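Long-range contact in inulin fructotransferase (PDB 2INV), which probably converts inulin to a cyclic di-fructose anhydride by intramolecular fructosyl transfer, releasing the terminal fructose pair of the chain: residues Ile202-Glu210 against His224-Val232. Numbering follows the deposited sequence.
Sequences IAECGNCVE and HMGAGPDGV. With FRU (beta-D-fructofuranose), chain D.
I202 pairs with M225 in parallel, its N donating to H224 O (2.9 Å) and its O accepting from G226 N. Both chains then turn: E204 N reaches G226 O only weakly, G228 N bonds weakly to G206 O, and pairing resumes where C208 N meets V232 O (3.1 Å). G231 suits its place because a CB there would collide with G206 O; that oxygen also accepts a water, which is weakly held by D230 N. Within the coil, I202 and M225 lie side by side. With M225 CG anti to the carbonyl carbon (chi1 -62°), the selenomethionine lays SE against V209 CG2 (3.9 Å) and C208 CB, filling the apolar interior. A227 is small enough to sit against C208 SG, its CB 3.8 Å away. E204 turns away from the facing coil, its extended chain carrying OE2 to fructose O3 (2.6 Å), while S91 OG and the backbone N of S93 bond its two oxygens. Replacing this glutamate by alanine is likely to leave fructose O3 without this acceptor and S91 OG and S93 N without this partner. Neighbouring coils of a right-handed parallel beta-helix stack this way, the turn between strands supplying a sugar-binding residue.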
ATOM      1  N   ILE A 202       4.871  14.512   0.906  1.00 13.30           N
ATOM      2  CA  ILE A 202       4.808  15.634   1.832  1.00 13.81           C
ATOM      3  C   ILE A 202       6.212  15.909   2.353  1.00 13.56           C
ATOM      4  O   ILE A 202       6.666  15.252   3.298  1.00 13.69           O
ATOM      5  CB  ILE A 202       3.928  15.276   3.031  1.00 14.78           C
ATOM      6  CG1 ILE A 202       2.717  14.479   2.549  1.00 15.38           C
ATOM      7  CG2 ILE A 202       3.498  16.534   3.763  1.00 15.46           C
ATOM      8  CD1 ILE A 202       1.875  13.910   3.650  1.00 15.91           C
ATOM      9  N   ALA A 203       6.907  16.874   1.765  1.00 12.88           N
ATOM     10  CA  ALA A 203       8.255  17.147   2.230  1.00 12.60           C
ATOM     11  C   ALA A 203       8.664  18.601   2.166  1.00 13.19           C
ATOM     12  O   ALA A 203       8.060  19.411   1.444  1.00 11.93           O
ATOM     13  CB  ALA A 203       9.244  16.301   1.459  1.00 14.06           C
ATOM     14  N   GLU A 204       9.708  18.915   2.929  1.00 12.64           N
ATOM     15  CA  GLU A 204      10.222  20.267   2.996  1.00 12.96           C
ATOM     16  C   GLU A 204       9.092  21.135   3.540  1.00 13.13           C
ATOM     17  O   GLU A 204       8.852  22.255   3.092  1.00 13.39           O
ATOM     18  CB  GLU A 204      10.710  20.703   1.608  1.00 12.54           C
ATOM     19  CG  GLU A 204      11.929  19.857   1.182  1.00 13.24           C
ATOM     20  CD  GLU A 204      12.559  20.280  -0.135  1.00 14.25           C
ATOM     21  OE1 GLU A 204      12.158  21.323  -0.694  1.00 12.72           O
ATOM     22  OE2 GLU A 204      13.476  19.569  -0.606  1.00 13.43           O
ATOM     23  N   CYS A 205       8.412  20.572   4.536  1.00 11.72           N
ATOM     24  CA  CYS A 205       7.311  21.213   5.240  1.00 11.97           C
ATOM     25  C   CYS A 205       7.699  21.258   6.713  1.00 11.83           C
ATOM     26  O   CYS A 205       8.424  20.370   7.191  1.00 11.72           O
ATOM     27  CB  CYS A 205       6.029  20.403   5.081  1.00 12.66           C
ATOM     28  SG  CYS A 205       5.199  20.583   3.480  1.00 13.21           S
ATOM     29  N   GLY A 206       7.244  22.284   7.429  1.00 11.96           N
ATOM     30  CA  GLY A 206       7.584  22.376   8.838  1.00 11.84           C
ATOM     31  C   GLY A 206       7.023  21.155   9.536  1.00 12.66           C
ATOM     32  O   GLY A 206       7.685  20.517  10.344  1.00 12.81           O
ATOM     33  N   ASN A 207       5.781  20.836   9.189  1.00 11.74           N
ATOM     34  CA  ASN A 207       5.067  19.682   9.718  1.00 12.20           C
ATOM     35  C   ASN A 207       4.401  19.003   8.528  1.00 11.95           C
ATOM     36  O   ASN A 207       3.931  19.678   7.619  1.00 11.56           O
ATOM     37  CB  ASN A 207       3.988  20.117  10.710  1.00 12.66           C
ATOM     38  CG  ASN A 207       4.545  20.918  11.868  1.00 13.10           C
ATOM     39  OD1 ASN A 207       4.918  22.078  11.708  1.00 15.90           O
ATOM     40  ND2 ASN A 207       4.606  20.301  13.044  1.00 11.01           N
ATOM     41  N   CYS A 208       4.344  17.676   8.536  1.00 12.28           N
ATOM     42  CA  CYS A 208       3.736  16.950   7.428  1.00 12.74           C
ATOM     43  C   CYS A 208       2.291  16.496   7.694  1.00 11.70           C
ATOM     44  O   CYS A 208       1.361  17.006   7.062  1.00 11.35           O
ATOM     45  CB  CYS A 208       4.633  15.763   7.047  1.00 12.90           C
ATOM     46  SG  CYS A 208       6.262  16.290   6.453  1.00 13.93           S
ATOM     47  N   VAL A 209       2.096  15.533   8.593  1.00 10.74           N
ATOM     48  CA  VAL A 209       0.744  15.071   8.890  1.00 11.05           C
ATOM     49  C   VAL A 209       0.443  15.124  10.386  1.00 10.67           C
ATOM     50  O   VAL A 209       1.112  14.489  11.200  1.00 11.12           O
ATOM     51  CB  VAL A 209       0.497  13.641   8.376  1.00 11.12           C
ATOM     52  CG1 VAL A 209      -0.905  13.187   8.770  1.00 11.98           C
ATOM     53  CG2 VAL A 209       0.651  13.596   6.868  1.00 12.52           C
ATOM     54  N   GLU A 210      -0.595  15.881  10.730  1.00 10.52           N
ATOM     55  CA  GLU A 210      -1.009  16.062  12.119  1.00 10.87           C
ATOM     56  C   GLU A 210      -2.437  15.587  12.399  1.00 11.79           C
ATOM     57  O   GLU A 210      -3.411  16.258  12.039  1.00 12.72           O
ATOM     58  CB  GLU A 210      -0.879  17.540  12.507  1.00 11.83           C
ATOM     59  CG  GLU A 210       0.554  18.049  12.519  1.00 11.25           C
ATOM     60  CD  GLU A 210       0.632  19.553  12.707  1.00 13.83           C
ATOM     61  OE1 GLU A 210       0.787  20.267  11.690  1.00 13.54           O
ATOM     62  OE2 GLU A 210       0.522  20.028  13.863  1.00 13.67           O
ATOM     63  N   HIS A 224       5.607   9.435   1.341  1.00 13.27           N
ATOM     64  CA  HIS A 224       6.994   9.923   1.357  1.00 12.92           C
ATOM     65  C   HIS A 224       6.989  11.179   2.244  1.00 13.42           C
ATOM     66  O   HIS A 224       6.383  12.178   1.859  1.00 14.25           O
ATOM     67  CB  HIS A 224       7.420  10.373  -0.047  1.00 13.65           C
ATOM     68  CG  HIS A 224       8.011   9.297  -0.912  1.00 13.04           C
ATOM     69  ND1 HIS A 224       9.219   8.691  -0.637  1.00 14.63           N
ATOM     70  CD2 HIS A 224       7.605   8.783  -2.101  1.00 12.05           C
ATOM     71  CE1 HIS A 224       9.532   7.857  -1.615  1.00 12.80           C
ATOM     72  NE2 HIS A 224       8.570   7.895  -2.516  1.00 14.78           N
HETATM   73  N   MSE A 225       7.636  11.168   3.410  1.00 12.54           N
HETATM   74  CA  MSE A 225       7.613  12.380   4.261  1.00 12.83           C
HETATM   75  C   MSE A 225       8.951  12.879   4.812  1.00 12.08           C
HETATM   76  O   MSE A 225       9.816  12.100   5.234  1.00 12.81           O
HETATM   77  CB  MSE A 225       6.687  12.203   5.471  1.00 13.26           C
HETATM   78  CG  MSE A 225       5.228  11.957   5.116  1.00 14.48           C
HETATM   79 SE   MSE A 225       4.175  11.849   6.725  1.00 14.89          SE
HETATM   80  CE  MSE A 225       3.068  10.362   6.262  1.00 15.99           C
ATOM     81  N   GLY A 226       9.071  14.203   4.846  1.00 11.63           N
ATOM     82  CA  GLY A 226      10.243  14.882   5.368  1.00 11.86           C
ATOM     83  C   GLY A 226       9.748  16.194   5.957  1.00 11.36           C
ATOM     84  O   GLY A 226       9.203  17.034   5.239  1.00 10.66           O
ATOM     85  N   ALA A 227       9.928  16.375   7.262  1.00 12.26           N
ATOM     86  CA  ALA A 227       9.450  17.582   7.941  1.00 14.04           C
ATOM     87  C   ALA A 227      10.530  18.597   8.311  1.00 14.54           C
ATOM     88  O   ALA A 227      11.532  18.757   7.605  1.00 16.33           O
ATOM     89  CB  ALA A 227       8.683  17.190   9.189  1.00 13.92           C
ATOM     90  N   GLY A 228      10.298  19.305   9.415  1.00 14.67           N
ATOM     91  CA  GLY A 228      11.252  20.295   9.878  1.00 15.81           C
ATOM     92  C   GLY A 228      11.678  20.071  11.322  1.00 16.00           C
ATOM     93  O   GLY A 228      10.937  19.483  12.118  1.00 15.93           O
ATOM     94  N   PRO A 229      12.889  20.529  11.685  1.00 16.76           N
ATOM     95  CA  PRO A 229      13.487  20.419  13.021  1.00 17.87           C
ATOM     96  C   PRO A 229      12.536  20.771  14.158  1.00 18.51           C
ATOM     97  O   PRO A 229      12.596  20.178  15.238  1.00 18.92           O
ATOM     98  CB  PRO A 229      14.653  21.392  12.950  1.00 17.88           C
ATOM     99  CG  PRO A 229      15.128  21.212  11.543  1.00 18.87           C
ATOM    100  CD  PRO A 229      13.831  21.164  10.743  1.00 17.37           C
ATOM    101  N   ASP A 230      11.658  21.736  13.899  1.00 18.90           N
ATOM    102  CA  ASP A 230      10.689  22.199  14.888  1.00 19.99           C
ATOM    103  C   ASP A 230       9.309  21.623  14.633  1.00 19.51           C
ATOM    104  O   ASP A 230       8.335  22.010  15.284  1.00 21.49           O
ATOM    105  CB  ASP A 230      10.589  23.720  14.845  1.00 21.79           C
ATOM    106  CG  ASP A 230      11.887  24.399  15.214  1.00 23.38           C
ATOM    107  OD1 ASP A 230      12.510  24.003  16.227  1.00 24.52           O
ATOM    108  OD2 ASP A 230      12.293  25.335  14.491  1.00 25.87           O
ATOM    109  N   GLY A 231       9.217  20.711  13.675  1.00 18.29           N
ATOM    110  CA  GLY A 231       7.927  20.135  13.361  1.00 17.22           C
ATOM    111  C   GLY A 231       7.899  18.630  13.476  1.00 16.29           C
ATOM    112  O   GLY A 231       8.920  17.983  13.733  1.00 15.81           O
ATOM    113  N   VAL A 232       6.718  18.072  13.262  1.00 14.57           N
ATOM    114  CA  VAL A 232       6.537  16.643  13.325  1.00 13.06           C
ATOM    115  C   VAL A 232       6.352  16.122  11.914  1.00 12.21           C
ATOM    116  O   VAL A 232       5.925  16.865  11.019  1.00 11.83           O
ATOM    117  CB  VAL A 232       5.304  16.295  14.158  1.00 14.54           C
ATOM    118  CG1 VAL A 232       5.511  16.756  15.597  1.00 15.04           C
ATOM    119  CG2 VAL A 232       4.067  16.960  13.570  1.00 14.63           C
TER
HETATM  120  C1  FRU D   2      17.116  18.750   1.133  1.00 25.78           C
HETATM  121  C2  FRU D   2      16.469  17.332   1.437  1.00 25.18           C
HETATM  122  C3  FRU D   2      14.957  17.391   1.797  1.00 24.41           C
HETATM  123  C4  FRU D   2      14.741  16.266   2.834  1.00 23.81           C
HETATM  124  C5  FRU D   2      16.091  16.189   3.485  1.00 23.70           C
HETATM  125  C6  FRU D   2      16.512  14.713   3.563  1.00 23.40           C
HETATM  126  O1  FRU D   2      16.664  19.762   2.071  1.00 25.60           O
HETATM  127  O3  FRU D   2      13.799  17.601   1.027  1.00 24.53           O
HETATM  128  O4  FRU D   2      13.656  16.525   3.707  1.00 22.82           O
HETATM  129  O5  FRU D   2      17.020  17.017   2.700  1.00 24.61           O
HETATM  130  O6  FRU D   2      17.433  14.629   4.573  1.00 23.25           O
HETATM  131  O   HOH W   1       9.855  22.490  11.480  1.00 22.71           O